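Guanine deaminase (Escherichia coli, PDB 6OHB) catalyses the zinc-dependent hydrolytic deamination of guanine to xanthine and ammonia, in the guanine-degradation branch of purine metabolism. Local coordinates at residues G13-V18 against K72-G77; D387-E392 against Y426-D431. All coordinates share one frame; numbering follows the deposited sequence.

Contact 1. Residues G13-V18 against K72-G77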
# COMPACT_ATOMS: atom_id res chain seq x y z
N GLY A 13 -21.12 15.55 15.05
CA GLY A 13 -19.95 15.73 14.20
C GLY A 13 -20.34 15.77 12.74
O GLY A 13 -21.48 16.03 12.39
N SER A 14 -19.35 15.51 11.89
CA SER A 14 -19.55 15.45 10.45
C SER A 14 -19.82 14.00 10.06
O SER A 14 -19.15 13.09 10.56
CB SER A 14 -18.32 15.98 9.72
OG SER A 14 -18.42 17.38 9.54
N PHE A 15 -20.80 13.77 9.19
CA PHE A 15 -21.26 12.43 8.85
C PHE A 15 -21.28 12.28 7.34
O PHE A 15 -21.55 13.23 6.61
CB PHE A 15 -22.68 12.14 9.38
CG PHE A 15 -22.78 12.08 10.87
CD1 PHE A 15 -22.90 13.25 11.62
CD2 PHE A 15 -22.77 10.87 11.52
CE1 PHE A 15 -22.99 13.18 13.00
CE2 PHE A 15 -22.86 10.80 12.89
CZ PHE A 15 -22.97 11.95 13.63
N ILE A 16 -21.02 11.05 6.88
CA ILE A 16 -21.22 10.74 5.47
C ILE A 16 -21.71 9.31 5.34
O ILE A 16 -21.19 8.40 5.99
CB ILE A 16 -19.93 10.97 4.65
CG1 ILE A 16 -20.08 10.45 3.22
CG2 ILE A 16 -18.74 10.35 5.34
CD1 ILE A 16 -19.12 11.10 2.25
N ASP A 17 -22.75 9.10 4.52
CA ASP A 17 -23.25 7.76 4.24
C ASP A 17 -23.94 7.76 2.88
O ASP A 17 -24.15 8.80 2.26
CB ASP A 17 -24.18 7.26 5.36
CG ASP A 17 -25.47 8.08 5.50
OD1 ASP A 17 -25.52 9.26 5.07
OD2 ASP A 17 -26.45 7.54 6.06
N VAL A 18 -24.25 6.56 2.39
CA VAL A 18 -25.01 6.38 1.16
C VAL A 18 -26.41 5.93 1.54
O VAL A 18 -26.57 4.91 2.22
CB VAL A 18 -24.35 5.36 0.22
CG1 VAL A 18 -25.14 5.23 -1.07
CG2 VAL A 18 -22.89 5.75 -0.06
N LYS A 72 -13.80 15.56 13.18
CA LYS A 72 -13.65 14.21 12.66
C LYS A 72 -14.74 13.94 11.62
O LYS A 72 -15.65 14.74 11.41
CB LYS A 72 -13.74 13.18 13.79
CG LYS A 72 -12.94 13.52 15.04
CD LYS A 72 -11.44 13.34 14.80
CE LYS A 72 -10.69 13.11 16.10
NZ LYS A 72 -10.67 14.31 16.98
N LEU A 73 -14.63 12.79 10.97
CA LEU A 73 -15.63 12.34 10.00
C LEU A 73 -16.19 11.00 10.44
O LEU A 73 -15.44 10.05 10.67
CB LEU A 73 -15.02 12.25 8.60
CG LEU A 73 -15.95 12.54 7.43
CD1 LEU A 73 -16.09 14.04 7.20
CD2 LEU A 73 -15.42 11.85 6.18
N ILE A 74 -17.52 10.89 10.52
CA ILE A 74 -18.19 9.71 11.04
C ILE A 74 -18.81 8.97 9.87
O ILE A 74 -19.60 9.55 9.10
CB ILE A 74 -19.24 10.07 12.10
CG1 ILE A 74 -18.60 10.93 13.19
CG2 ILE A 74 -19.86 8.82 12.70
CD1 ILE A 74 -19.58 11.32 14.30
N VAL A 75 -18.45 7.70 9.74
CA VAL A 75 -18.88 6.86 8.62
C VAL A 75 -19.49 5.58 9.20
O VAL A 75 -19.22 5.22 10.35
CB VAL A 75 -17.71 6.53 7.67
CG1 VAL A 75 -17.08 7.80 7.17
CG2 VAL A 75 -16.66 5.68 8.39
N PRO A 76 -20.32 4.89 8.43
CA PRO A 76 -20.80 3.58 8.88
C PRO A 76 -19.64 2.60 8.97
O PRO A 76 -18.64 2.74 8.26
CB PRO A 76 -21.81 3.17 7.80
CG PRO A 76 -22.16 4.44 7.09
CD PRO A 76 -20.93 5.29 7.15
N GLY A 77 -19.78 1.62 9.86
CA GLY A 77 -18.72 0.64 10.03
C GLY A 77 -18.40 -0.08 8.74
O GLY A 77 -19.29 -0.36 7.92

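Contact 2. Residues D387-E392 against Y426-D431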
# COMPACT_ATOMS: atom_id res chain seq x y z
N ASP A 387 -23.56 0.63 14.16
CA ASP A 387 -22.15 0.28 13.99
C ASP A 387 -21.52 1.41 13.18
O ASP A 387 -21.87 1.59 12.01
CB ASP A 387 -21.99 -1.04 13.24
CG ASP A 387 -22.59 -2.23 13.96
OD1 ASP A 387 -22.83 -2.15 15.19
OD2 ASP A 387 -22.83 -3.25 13.28
N PHE A 388 -20.61 2.16 13.78
CA PHE A 388 -20.02 3.25 13.03
C PHE A 388 -18.61 3.54 13.53
O PHE A 388 -18.18 3.06 14.58
CB PHE A 388 -20.89 4.51 13.07
CG PHE A 388 -21.14 5.06 14.46
CD1 PHE A 388 -22.18 4.57 15.24
CD2 PHE A 388 -20.36 6.09 14.96
CE1 PHE A 388 -22.42 5.09 16.50
CE2 PHE A 388 -20.59 6.61 16.22
CZ PHE A 388 -21.62 6.11 17.00
N VAL A 389 -17.89 4.33 12.74
CA VAL A 389 -16.48 4.64 12.97
C VAL A 389 -16.29 6.15 12.90
O VAL A 389 -16.72 6.80 11.94
CB VAL A 389 -15.56 3.94 11.95
CG1 VAL A 389 -14.10 4.17 12.30
CG2 VAL A 389 -15.88 2.46 11.87
N VAL A 390 -15.65 6.70 13.93
CA VAL A 390 -15.18 8.08 13.90
C VAL A 390 -13.75 8.05 13.36
O VAL A 390 -12.86 7.43 13.96
CB VAL A 390 -15.23 8.71 15.29
CG1 VAL A 390 -14.88 10.18 15.22
CG2 VAL A 390 -16.61 8.51 15.91
N MET A 391 -13.54 8.75 12.24
CA MET A 391 -12.32 8.78 11.46
C MET A 391 -11.63 10.13 11.61
O MET A 391 -12.29 11.18 11.68
CB MET A 391 -12.60 8.60 9.96
CG MET A 391 -13.47 7.43 9.58
SD MET A 391 -12.50 5.98 9.22
CE MET A 391 -11.45 6.61 7.91
N GLU A 392 -10.30 10.10 11.63
CA GLU A 392 -9.49 11.31 11.67
C GLU A 392 -8.81 11.41 10.31
O GLU A 392 -7.75 10.82 10.10
CB GLU A 392 -8.46 11.26 12.80
CG GLU A 392 -7.85 12.61 13.15
CD GLU A 392 -6.81 12.50 14.25
OE1 GLU A 392 -6.75 11.43 14.90
OE2 GLU A 392 -6.06 13.48 14.46
N TYR A 426 -10.29 6.71 14.80
CA TYR A 426 -10.25 7.39 16.10
C TYR A 426 -11.15 6.71 17.12
O TYR A 426 -10.76 6.52 18.28
CB TYR A 426 -10.66 8.86 15.91
CG TYR A 426 -10.58 9.74 17.15
CD1 TYR A 426 -9.35 10.10 17.71
CD2 TYR A 426 -11.74 10.24 17.73
CE1 TYR A 426 -9.29 10.92 18.83
CE2 TYR A 426 -11.69 11.06 18.86
CZ TYR A 426 -10.46 11.40 19.40
OH TYR A 426 -10.41 12.21 20.52
N ARG A 427 -12.36 6.32 16.71
CA ARG A 427 -13.26 5.60 17.60
C ARG A 427 -14.04 4.58 16.78
O ARG A 427 -14.33 4.80 15.61
CB ARG A 427 -14.26 6.54 18.32
CG ARG A 427 -13.67 7.61 19.26
CD ARG A 427 -13.26 7.05 20.61
NE ARG A 427 -12.77 8.08 21.53
CZ ARG A 427 -11.53 8.56 21.54
NH1 ARG A 427 -10.61 8.11 20.68
NH2 ARG A 427 -11.19 9.50 22.42
N THR A 428 -14.38 3.45 17.42
CA THR A 428 -15.25 2.46 16.80
C THR A 428 -16.38 2.12 17.76
O THR A 428 -16.12 1.71 18.91
CB THR A 428 -14.48 1.19 16.39
OG1 THR A 428 -13.44 1.54 15.46
CG2 THR A 428 -15.42 0.19 15.73
N TYR A 429 -17.61 2.25 17.26
CA TYR A 429 -18.83 1.92 17.98
C TYR A 429 -19.46 0.68 17.36
O TYR A 429 -19.65 0.61 16.14
CB TYR A 429 -19.84 3.08 17.91
CG TYR A 429 -19.55 4.26 18.82
CD1 TYR A 429 -18.54 5.17 18.52
CD2 TYR A 429 -20.29 4.47 19.98
CE1 TYR A 429 -18.27 6.26 19.35
CE2 TYR A 429 -20.03 5.55 20.82
CZ TYR A 429 -19.03 6.44 20.50
OH TYR A 429 -18.77 7.52 21.33
N VAL A 430 -19.79 -0.29 18.20
CA VAL A 430 -20.50 -1.50 17.78
C VAL A 430 -21.72 -1.67 18.67
O VAL A 430 -21.62 -1.57 19.90
CB VAL A 430 -19.59 -2.74 17.85
CG1 VAL A 430 -20.41 -4.02 17.83
CG2 VAL A 430 -18.58 -2.73 16.70
N ASP A 431 -22.88 -1.92 18.05
CA ASP A 431 -24.14 -2.07 18.77
C ASP A 431 -24.43 -0.83 19.62
O ASP A 431 -24.88 -0.92 20.77
CB ASP A 431 -24.15 -3.34 19.62
CG ASP A 431 -25.52 -3.67 20.18
OD1 ASP A 431 -26.51 -3.65 19.41
OD2 ASP A 431 -25.62 -3.95 21.40

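Contact 1. Residues G13-V18 against K72-G77
Two backbone hydrogen bonds join strand 14-18 to strand 73-76 as a parallel pair, and Ile74 takes part in both, as donor in one and acceptor in the other. The pair belongs to the small beta domain that accompanies the TIM barrel in the amidohydrolase superfamily, built from both ends of the chain. Ile74 N donates to Ser14 O at 2.7 Å, in the plane of that carbonyl. Ile74 O accepts from Ile16 N at 3.0 Å, met nearly along the C=O axis. Ile74 thus grips the residues on both sides of Phe15, the usual pattern of a parallel bridge. The Phe15 CA-H also points at Ile74 O. The strand directions differ by 28°, and the bridge is centred on Phe15 and Ile74.

On one face of the sheet Phe15 and Ile74 lie side by side. Phe15 holds CG anti to its carbonyl carbon (chi1 -67°), and the ring turns one face to Ile74, whose CG1 lies over it near the rim. The chain of Ile74 is extended (chi2 -179°), which carries CD1 to 3.5 Å from Phe15 CZ. Phe50 and Phe380 meet the Phe15 ring edge-to-face. On the other face the CG2 branch of Ile16 touches both Leu73 CD2, at 3.7 Å, and Val75 CG1. Phe360 of helix 356-363 packs against Ile16 and Val75.

Two polar side chains turn to partners outside the pair: Ser14 OG bonds to Glu36 O, and Asp17 forms a salt bridge with Arg33. Gly13 has backbone angles that call for glycine. At the far end Pro76 CD sits 3.3 Å from Ile16 O.

Contact 2. Residues D387-E392 against Y426-D431
A classic beta bulge interrupts the antiparallel pairing of strand 388-391 with strand 426-430. Tyr426 and Arg427 both face Val390, and both N-H groups bond to Val390 O, Tyr426 N at 2.8 Å and Arg427 N at 3.0 Å. Val390 N returns a bond to Arg427 O. Phe388 and Tyr429 form the next hydrogen-bonded pair, with bonds in both directions. Beyond it, Asp387 OD1 receives Asp431 N at 2.9 Å, almost straight (178°); Asp387 OD2 has a salt bridge to Arg201.

The Phe388 and Tyr429 rings make an offset stack, with centroids 4.5 Å apart and planes at 10°. Phe388 takes the crowded position, CG between N and the carbonyl carbon (chi1 60°), which swings its ring over Tyr429. Phe388 CZ lies 3.3 Å from Tyr429 CG, and Tyr429 CB makes a CH-pi contact over the face of the Phe388 ring. An alanine at Phe388 would remove the ring that stacks on Tyr429 and packs on Ile74, and would probably leave the Tyr429 ring less firmly held. Next to the bulge, Arg427 NH1 sits over the centre of the Tyr426 ring and bonds to Tyr426 O.

Strand 388-391 also pairs with strand 73-84, and strand 425-430 antiparallel with 433-437, whose Leu434 packs on Arg427 and Tyr429. Thr428 and Val430 rest on Thr136 of strand 135-141, and Thr428 OG1 bonds to Leu131 O of helix 116-132.

Contacts 1 and 2 lie side by side, their centres about 9 Å apart. Strand 73-84 joins them: it pairs in parallel with strand 14-18 and antiparallel with strand 388-391. The strand order is therefore 14-18, 73-84, 388-391, 425-430. Two probable hydrogen bonds cross the junction, Met391 N to Leu73 O at 2.8 Å and Val389 N to Val75 O at 2.9 Å. Lys72 CB packs against Met391 O at 3.2 Å, and Tyr426 makes a cation-pi contact with Lys72. Both contacts are away from the zinc site, but strand 73-84, with an interruption, leads on from contact 1 to the zinc ligands His82 and His84.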